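Local coordinates for protein possible hydrolase (Mycobacterium tuberculosis, PDB 6WYN) that hydrolyses carboxylic esters as a serine esterase, preferring short, straight-chain alkyl esters such as butanoates, though its physiological substrate is unknown, at residues E45-L49 / E64-V68; I162-A166 / D265-L269; S183-H188 / F283-D288. All coordinates share one frame; numbering follows the deposited sequence.

Contact 1: E45-L49 / E64-V68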
loop_
_atom_site.group_PDB
_atom_site.type_symbol
_atom_site.label_atom_id
_atom_site.label_comp_id
_atom_site.label_asym_id
_atom_site.label_seq_id
_atom_site.Cartn_x
_atom_site.Cartn_y
_atom_site.Cartn_z
ATOM N N GLU A 45 6.497 -16.983 5.510
ATOM C CA GLU A 45 5.856 -15.657 5.439
ATOM C C GLU A 45 4.363 -15.752 5.783
ATOM O O GLU A 45 3.756 -14.703 6.045
ATOM C CB GLU A 45 6.166 -15.014 4.087
ATOM C CG GLU A 45 5.373 -15.525 2.910
ATOM C CD GLU A 45 5.542 -14.627 1.682
ATOM O OE1 GLU A 45 5.739 -15.173 0.556
ATOM O OE2 GLU A 45 5.484 -13.368 1.853
ATOM N N PHE A 46 3.757 -16.928 5.776
ATOM C CA PHE A 46 2.329 -17.114 6.141
ATOM C C PHE A 46 2.178 -17.635 7.593
ATOM O O PHE A 46 1.053 -17.885 8.016
ATOM C CB PHE A 46 1.668 -18.002 5.086
ATOM C CG PHE A 46 1.855 -17.481 3.685
ATOM C CD1 PHE A 46 1.479 -16.180 3.366
ATOM C CD2 PHE A 46 2.398 -18.285 2.687
ATOM C CE1 PHE A 46 1.705 -15.668 2.098
ATOM C CE2 PHE A 46 2.556 -17.802 1.396
ATOM C CZ PHE A 46 2.206 -16.504 1.114
ATOM N N ALA A 47 3.239 -17.705 8.374
ATOM C CA ALA A 47 3.195 -18.325 9.720
ATOM C C ALA A 47 2.385 -17.466 10.720
ATOM O O ALA A 47 1.971 -18.014 11.729
ATOM C CB ALA A 47 4.603 -18.533 10.212
ATOM N N LEU A 48 2.184 -16.162 10.504
ATOM C CA LEU A 48 1.503 -15.287 11.503
ATOM C C LEU A 48 0.071 -14.989 11.112
ATOM O O LEU A 48 -0.507 -14.062 11.706
ATOM C CB LEU A 48 2.297 -13.994 11.640
ATOM C CG LEU A 48 3.725 -14.218 12.106
ATOM C CD1 LEU A 48 4.469 -12.902 12.180
ATOM C CD2 LEU A 48 3.732 -14.950 13.460
ATOM N N LEU A 49 -0.521 -15.707 10.169
ATOM C CA LEU A 49 -1.843 -15.260 9.652
ATOM C C LEU A 49 -2.932 -15.341 10.750
ATOM O O LEU A 49 -3.924 -14.587 10.626
ATOM C CB LEU A 49 -2.259 -16.028 8.401
ATOM C CG LEU A 49 -1.488 -15.692 7.117
ATOM C CD1 LEU A 49 -2.043 -16.539 5.972
ATOM C CD2 LEU A 49 -1.573 -14.204 6.792
ATOM N N GLU A 64 -6.697 -19.438 1.526
ATOM C CA GLU A 64 -5.514 -19.880 0.732
ATOM C C GLU A 64 -4.752 -18.618 0.304
ATOM O O GLU A 64 -5.410 -17.642 -0.068
ATOM C CB GLU A 64 -5.932 -20.597 -0.551
ATOM C CG GLU A 64 -6.469 -21.995 -0.360
ATOM C CD GLU A 64 -6.966 -22.564 -1.688
ATOM O OE1 GLU A 64 -7.381 -21.755 -2.593
ATOM O OE2 GLU A 64 -6.889 -23.807 -1.849
ATOM N N VAL A 65 -3.437 -18.653 0.339
ATOM C CA VAL A 65 -2.628 -17.523 -0.179
ATOM C C VAL A 65 -1.311 -18.097 -0.709
ATOM O O VAL A 65 -0.781 -19.027 -0.113
ATOM C CB VAL A 65 -2.461 -16.414 0.888
ATOM C CG1 VAL A 65 -1.901 -16.957 2.199
ATOM C CG2 VAL A 65 -1.590 -15.242 0.385
ATOM N N GLU A 66 -0.776 -17.505 -1.777
ATOM C CA GLU A 66 0.562 -17.860 -2.277
ATOM C C GLU A 66 1.175 -16.615 -2.903
ATOM O O GLU A 66 0.420 -15.701 -3.308
ATOM C CB GLU A 66 0.459 -19.039 -3.262
ATOM C CG GLU A 66 -0.384 -18.771 -4.480
ATOM C CD GLU A 66 -0.480 -19.958 -5.445
ATOM O OE1 GLU A 66 -0.154 -21.082 -5.040
ATOM O OE2 GLU A 66 -0.855 -19.763 -6.590
ATOM N N ARG A 67 2.489 -16.583 -2.959
ATOM C CA ARG A 67 3.244 -15.535 -3.656
ATOM C C ARG A 67 3.245 -15.864 -5.154
ATOM O O ARG A 67 3.420 -17.055 -5.542
ATOM C CB ARG A 67 4.652 -15.427 -3.080
ATOM C CG ARG A 67 5.412 -14.242 -3.630
ATOM C CD ARG A 67 6.571 -13.857 -2.757
ATOM N NE ARG A 67 6.142 -13.198 -1.512
ATOM C CZ ARG A 67 5.751 -11.918 -1.383
ATOM N NH1 ARG A 67 5.449 -11.450 -0.178
ATOM N NH2 ARG A 67 5.730 -11.087 -2.416
ATOM N N VAL A 68 3.004 -14.849 -5.980
ATOM C CA VAL A 68 3.121 -14.962 -7.458
ATOM C C VAL A 68 4.136 -13.916 -7.956
ATOM O O VAL A 68 4.467 -12.937 -7.210
ATOM C CB VAL A 68 1.761 -14.891 -8.172
ATOM C CG1 VAL A 68 0.823 -16.019 -7.765
ATOM C CG2 VAL A 68 1.065 -13.562 -7.964
#

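Contact 2: I162-A166 / D265-L269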
loop_
_atom_site.group_PDB
_atom_site.type_symbol
_atom_site.label_atom_id
_atom_site.label_comp_id
_atom_site.label_asym_id
_atom_site.label_seq_id
_atom_site.Cartn_x
_atom_site.Cartn_y
_atom_site.Cartn_z
ATOM N N ILE A 162 -4.605 5.605 -9.455
ATOM C CA ILE A 162 -5.150 6.664 -10.327
ATOM C C ILE A 162 -4.538 6.493 -11.724
ATOM O O ILE A 162 -5.295 6.477 -12.676
ATOM C CB ILE A 162 -4.877 8.059 -9.747
ATOM C CG1 ILE A 162 -5.777 8.321 -8.544
ATOM C CG2 ILE A 162 -5.076 9.106 -10.846
ATOM C CD1 ILE A 162 -5.376 9.516 -7.727
ATOM N N ARG A 163 -3.218 6.383 -11.818
ATOM C CA ARG A 163 -2.530 6.270 -13.125
ATOM C C ARG A 163 -3.004 5.002 -13.846
ATOM O O ARG A 163 -3.421 5.095 -15.036
ATOM C CB ARG A 163 -1.022 6.353 -12.963
ATOM C CG ARG A 163 -0.322 6.446 -14.317
ATOM C CD ARG A 163 -0.987 7.344 -15.374
ATOM N NE ARG A 163 -0.342 7.231 -16.672
ATOM C CZ ARG A 163 -0.727 7.848 -17.793
ATOM N NH1 ARG A 163 -0.050 7.650 -18.916
ATOM N NH2 ARG A 163 -1.774 8.658 -17.799
ATOM N N LEU A 164 -3.120 3.875 -13.142
ATOM C CA LEU A 164 -3.685 2.648 -13.754
ATOM C C LEU A 164 -5.083 2.918 -14.311
ATOM O O LEU A 164 -5.387 2.461 -15.441
ATOM C CB LEU A 164 -3.741 1.517 -12.733
ATOM C CG LEU A 164 -2.396 0.890 -12.395
ATOM C CD1 LEU A 164 -2.513 0.012 -11.149
ATOM C CD2 LEU A 164 -1.883 0.057 -13.584
ATOM N N ALA A 165 -5.967 3.546 -13.538
ATOM C CA ALA A 165 -7.374 3.775 -13.961
ATOM C C ALA A 165 -7.398 4.580 -15.268
ATOM O O ALA A 165 -8.334 4.416 -16.059
ATOM C CB ALA A 165 -8.134 4.509 -12.883
ATOM N N ALA A 166 -6.436 5.486 -15.415
ATOM C CA ALA A 166 -6.339 6.414 -16.560
ATOM C C ALA A 166 -5.851 5.631 -17.778
ATOM O O ALA A 166 -6.480 5.754 -18.822
ATOM C CB ALA A 166 -5.398 7.547 -16.242
ATOM N N ASP A 265 -5.021 13.034 -15.213
ATOM C CA ASP A 265 -5.566 11.649 -15.131
ATOM C C ASP A 265 -6.862 11.629 -14.312
ATOM O O ASP A 265 -7.789 11.012 -14.786
ATOM C CB ASP A 265 -4.559 10.660 -14.552
ATOM C CG ASP A 265 -3.395 10.384 -15.479
ATOM O OD1 ASP A 265 -3.516 10.705 -16.706
ATOM O OD2 ASP A 265 -2.371 9.884 -14.972
ATOM N N VAL A 266 -6.911 12.271 -13.143
ATOM C CA VAL A 266 -8.178 12.413 -12.341
ATOM C C VAL A 266 -9.279 13.073 -13.190
ATOM O O VAL A 266 -10.422 12.568 -13.170
ATOM C CB VAL A 266 -7.952 13.207 -11.042
ATOM C CG1 VAL A 266 -9.280 13.459 -10.334
ATOM C CG2 VAL A 266 -6.960 12.502 -10.126
ATOM N N ASP A 267 -8.957 14.129 -13.949
ATOM C CA ASP A 267 -9.962 14.817 -14.803
ATOM C C ASP A 267 -10.526 13.840 -15.836
ATOM O O ASP A 267 -11.756 13.909 -16.073
ATOM C CB ASP A 267 -9.388 16.029 -15.540
ATOM C CG ASP A 267 -9.039 17.195 -14.646
ATOM O OD1 ASP A 267 -9.510 17.200 -13.528
ATOM O OD2 ASP A 267 -8.240 18.049 -15.061
ATOM N N ALA A 268 -9.708 12.916 -16.357
ATOM C CA ALA A 268 -10.090 11.984 -17.448
ATOM C C ALA A 268 -10.720 10.678 -16.939
ATOM O O ALA A 268 -11.517 10.121 -17.689
ATOM C CB ALA A 268 -8.881 11.681 -18.301
ATOM N N LEU A 269 -10.337 10.147 -15.772
ATOM C CA LEU A 269 -10.828 8.820 -15.255
ATOM C C LEU A 269 -12.343 8.805 -15.307
ATOM O O LEU A 269 -12.889 9.796 -14.800
ATOM C CB LEU A 269 -10.539 8.654 -13.752
ATOM C CG LEU A 269 -9.081 8.637 -13.376
ATOM C CD1 LEU A 269 -8.917 8.442 -11.899
ATOM C CD2 LEU A 269 -8.390 7.563 -14.182
#

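Contact 3: S183-H188 / F283-D288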
loop_
_atom_site.group_PDB
_atom_site.type_symbol
_atom_site.label_atom_id
_atom_site.label_comp_id
_atom_site.label_asym_id
_atom_site.label_seq_id
_atom_site.Cartn_x
_atom_site.Cartn_y
_atom_site.Cartn_z
ATOM N N SER A 183 -2.249 16.138 -4.543
ATOM C CA SER A 183 -1.714 17.317 -3.808
ATOM C C SER A 183 -1.068 16.884 -2.489
ATOM O O SER A 183 -0.009 17.422 -2.119
ATOM C CB SER A 183 -2.787 18.364 -3.605
ATOM O OG SER A 183 -3.330 18.749 -4.859
ATOM N N ALA A 184 -1.690 15.955 -1.758
ATOM C CA ALA A 184 -1.212 15.572 -0.413
ATOM C C ALA A 184 0.151 14.888 -0.524
ATOM O O ALA A 184 1.071 15.185 0.272
ATOM C CB ALA A 184 -2.246 14.686 0.248
ATOM N N LEU A 185 0.314 13.969 -1.458
ATOM C CA LEU A 185 1.632 13.291 -1.575
ATOM C C LEU A 185 2.669 14.292 -2.118
ATOM O O LEU A 185 3.790 14.232 -1.682
ATOM C CB LEU A 185 1.527 12.045 -2.469
ATOM C CG LEU A 185 2.747 11.112 -2.397
ATOM C CD1 LEU A 185 3.223 10.896 -0.983
ATOM C CD2 LEU A 185 2.431 9.750 -3.014
ATOM N N GLN A 186 2.311 15.168 -3.041
ATOM C CA GLN A 186 3.237 16.240 -3.519
ATOM C C GLN A 186 3.769 17.024 -2.311
ATOM O O GLN A 186 4.982 17.237 -2.203
ATOM C CB GLN A 186 2.517 17.161 -4.501
ATOM C CG GLN A 186 3.437 18.157 -5.204
ATOM C CD GLN A 186 2.725 18.788 -6.379
ATOM O OE1 GLN A 186 1.577 19.216 -6.294
ATOM N NE2 GLN A 186 3.400 18.833 -7.504
ATOM N N ARG A 187 2.900 17.448 -1.396
ATOM C CA ARG A 187 3.354 18.222 -0.201
ATOM C C ARG A 187 4.324 17.337 0.610
ATOM O O ARG A 187 5.401 17.839 1.045
ATOM C CB ARG A 187 2.092 18.731 0.535
ATOM C CG ARG A 187 2.264 19.254 1.961
ATOM C CD ARG A 187 0.935 19.515 2.722
ATOM N NE ARG A 187 -0.060 19.957 1.768
ATOM C CZ ARG A 187 -1.205 19.341 1.462
ATOM N NH1 ARG A 187 -1.638 18.279 2.123
ATOM N NH2 ARG A 187 -1.949 19.849 0.501
ATOM N N HIS A 188 4.025 16.056 0.844
ATOM C CA HIS A 188 4.958 15.144 1.583
ATOM C C HIS A 188 6.318 15.002 0.868
ATOM O O HIS A 188 7.362 15.028 1.544
ATOM C CB HIS A 188 4.332 13.761 1.789
ATOM C CG HIS A 188 5.183 12.801 2.553
ATOM N ND1 HIS A 188 5.317 12.862 3.933
ATOM C CD2 HIS A 188 5.928 11.752 2.149
ATOM C CE1 HIS A 188 6.122 11.901 4.350
ATOM N NE2 HIS A 188 6.507 11.200 3.274
ATOM N N PHE A 283 -2.386 14.254 6.949
ATOM C CA PHE A 283 -1.780 14.087 5.614
ATOM C C PHE A 283 -2.649 14.735 4.546
ATOM O O PHE A 283 -2.140 15.444 3.650
ATOM C CB PHE A 283 -1.548 12.602 5.364
ATOM C CG PHE A 283 -0.572 12.326 4.259
ATOM C CD1 PHE A 283 -1.007 12.196 2.959
ATOM C CD2 PHE A 283 0.774 12.156 4.545
ATOM C CE1 PHE A 283 -0.115 11.912 1.936
ATOM C CE2 PHE A 283 1.677 11.877 3.522
ATOM C CZ PHE A 283 1.217 11.740 2.223
ATOM N N VAL A 284 -3.943 14.461 4.604
ATOM C CA VAL A 284 -4.946 14.989 3.663
ATOM C C VAL A 284 -5.753 16.074 4.395
ATOM O O VAL A 284 -6.332 15.759 5.432
ATOM C CB VAL A 284 -5.858 13.871 3.148
ATOM C CG1 VAL A 284 -6.926 14.421 2.189
ATOM C CG2 VAL A 284 -5.010 12.751 2.515
ATOM N N THR A 285 -5.800 17.282 3.825
ATOM C CA THR A 285 -6.566 18.431 4.358
ATOM C C THR A 285 -7.983 18.444 3.801
ATOM O O THR A 285 -8.270 17.813 2.745
ATOM C CB THR A 285 -5.885 19.753 3.997
ATOM O OG1 THR A 285 -5.977 19.928 2.584
ATOM C CG2 THR A 285 -4.468 19.769 4.483
ATOM N N ASP A 286 -8.852 19.229 4.429
ATOM C CA ASP A 286 -10.224 19.465 3.894
ATOM C C ASP A 286 -10.143 20.065 2.494
ATOM O O ASP A 286 -10.937 19.682 1.634
ATOM C CB ASP A 286 -11.039 20.379 4.823
ATOM C CG ASP A 286 -11.410 19.700 6.145
ATOM O OD1 ASP A 286 -11.347 18.449 6.236
ATOM O OD2 ASP A 286 -11.716 20.413 7.091
ATOM N N GLN A 287 -9.233 21.007 2.266
ATOM C CA GLN A 287 -9.051 21.587 0.921
ATOM C C GLN A 287 -8.595 20.494 -0.077
ATOM O O GLN A 287 -9.087 20.469 -1.236
ATOM C CB GLN A 287 -8.026 22.733 1.028
ATOM C CG GLN A 287 -8.336 23.880 0.085
ATOM C CD GLN A 287 -9.516 24.759 0.487
ATOM O OE1 GLN A 287 -9.387 25.642 1.335
ATOM N NE2 GLN A 287 -10.636 24.609 -0.216
ATOM N N ASP A 288 -7.686 19.613 0.334
ATOM C CA ASP A 288 -7.303 18.444 -0.512
ATOM C C ASP A 288 -8.558 17.674 -0.941
ATOM O O ASP A 288 -8.709 17.348 -2.116
ATOM C CB ASP A 288 -6.323 17.536 0.223
ATOM C CG ASP A 288 -4.924 18.107 0.407
ATOM O OD1 ASP A 288 -4.546 19.087 -0.346
ATOM O OD2 ASP A 288 -4.218 17.618 1.333
HETATM O O HOH W 1 0.608 15.864 3.052
#

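Contact 1: E45-L49 / E64-V68
The Phe46 ring is covered on one face by Val65 and on the opposite face by Glu45 CG, which lies over the ring centre. Val65 CG1 sits 3.9 Å from the centroid of the Phe46 ring and 22° off its normal, a CH-pi contact displaced toward the rim, while Arg67 N approaches the ring edge. Val65 belongs to strand 65-70, an outermost strand of the central mixed sheet of this alpha/beta hydrolase, and 45-49 is the loop entering helix 49-55, so the contact lays the N-terminal region against the sheet border. Leu49 CD1 touches the same methyl, Val65 CG1, at 3.8 Å. Beyond the ring, Glu45 and Arg67 form a salt bridge whose carboxylate and guanidinium planes are nearly coplanar. With Glu45 CG between backbone N and carbonyl carbon (chi1 77°), the extended chain reaches past Phe46 to Arg67. His96 also hydrogen-bonds Glu45 OE2, and Asp113 forms a second salt bridge with Arg67 NH2, consistent with a charge network that fixes the rotation of both groups. The grip is side-on and uses both syn lone pairs: Arg67 NE meets Glu45 OE1 at 2.9 Å, and Arg67 NH1 meets Glu45 OE2 at 2.8 Å with an N-H...O angle of 169°.

Contact 2: I162-A166 / D265-L269
Asp265 and Arg163 meet in a salt bridge, with Arg163 NH2 2.9 Å from Asp265 OD1. The same nitrogen also gives a weak hydrogen bond to Asp265 OD2 (3.1 Å, N-H...O angle 146°), so one NH2 faces both carboxylate oxygens. The guanidinium and carboxylate planes are 16° apart, and OD1 lies at the guanidinium edge. Arg163 starts out pointing away from the other helix; the bend at chi2 (41°) turns its otherwise extended chain back, bringing the guanidinium to Asp265. The aliphatic part of the Asp265 side chain meanwhile rests on Ala166, with Asp265 CB 3.6 Å from Ala166 CB.

Deeper in, the interface is apolar. Leu269, the first residue to leave helical geometry after helix 260-268, sends CD2 against the backbone and methyl groups of helix 156-167. Its CD2 lies 3.6 Å from Ala166 CB and also packs against Ala165. The two small alanine side chains are consistent with one leucine branch lying close to the helix backbone. The other branch, Leu269 CD1, meets Ile162 CG2 at 4.0 Å; the two side chains cross at about a right angle. Ile162 CG2 touches Val266 CG2 as well, at 3.9 Å, so this one methyl touches both Val266 and Leu269.

Leu175 of strand 174-178 lies against both Ala165 and Leu269, and Leu177 against Ile162. The arrangement is that of neighbouring helices packed on the central sheet of an alpha/beta hydrolase, where helix 156-167 is the one following Ser155, the probable nucleophile.

Contact 3: S183-H188 / F283-D288
Arg187 and Asp288 form the main charged link of this contact, joining helix 182-200 to the start of helix 286-295 in the alpha/beta hydrolase fold. The pairing is end-on: Arg187 NH1 bonds Asp288 OD2 and Arg187 NH2 bonds Asp288 OD1, both at 2.8 Å. Both oxygens use syn lone pairs, and the two flat groups are nearly coplanar. A bend at chi3 of Arg187 (-33°) swings the guanidinium round to meet the carboxylate.

Asp288 is also part of a capping box at the N-terminus of its own helix. Asp288 N donates to Thr285 OG1, and Thr285 N returns a nearly straight bond to Asp288 OD2 (177°), arriving from above the carboxylate plane. OD2 therefore accepts from two donors, Thr285 N and Arg187 NH1, which would hold the buried carboxylate in one orientation and probably favour its charged form.

Apolar and aromatic contacts centre on Phe283. Ala184 CB packs 3.9 Å from Phe283 CD1, while Leu185 CD1 approaches the ring edge, 3.9 Å from Phe283 CZ. His188 has an experimentally established part in substrate selectivity; its ring and that of Phe283 meet obliquely, their planes 43° apart. His188 CB lies 3.7 Å from Phe283 CE2. Phe283 in turn stacks on the ring of His310 and touches Asp179, both probable active-site residues, so this packing connects a selectivity residue with the catalytic region.

A water lies over the centre of one face of the Phe283 ring, 2.9 Å from Ala184 O and 2.8 Å from Phe283 O.

Contact 1 comes first along the chain and closes before the others open, whereas contacts 2 and 3 interleave: 162-166, 183-188, 265-269, then 283-288. Contact 1, at the edge strand 65-70, lies on the opposite side of the chain's centre from both, its centre 32 Å from that of contact 2 and 34 Å from that of contact 3. Contacts 2 and 3 have centres 18 Å apart, with nearest atoms about 8 Å apart. Strand 174-178 runs between their first segments, and strand 273-278, its neighbour in the sheet, between their second. This alternation joins two regions far apart along the chain, 156-200 and 260-295, at two places, one beside the sheet and one near the active site.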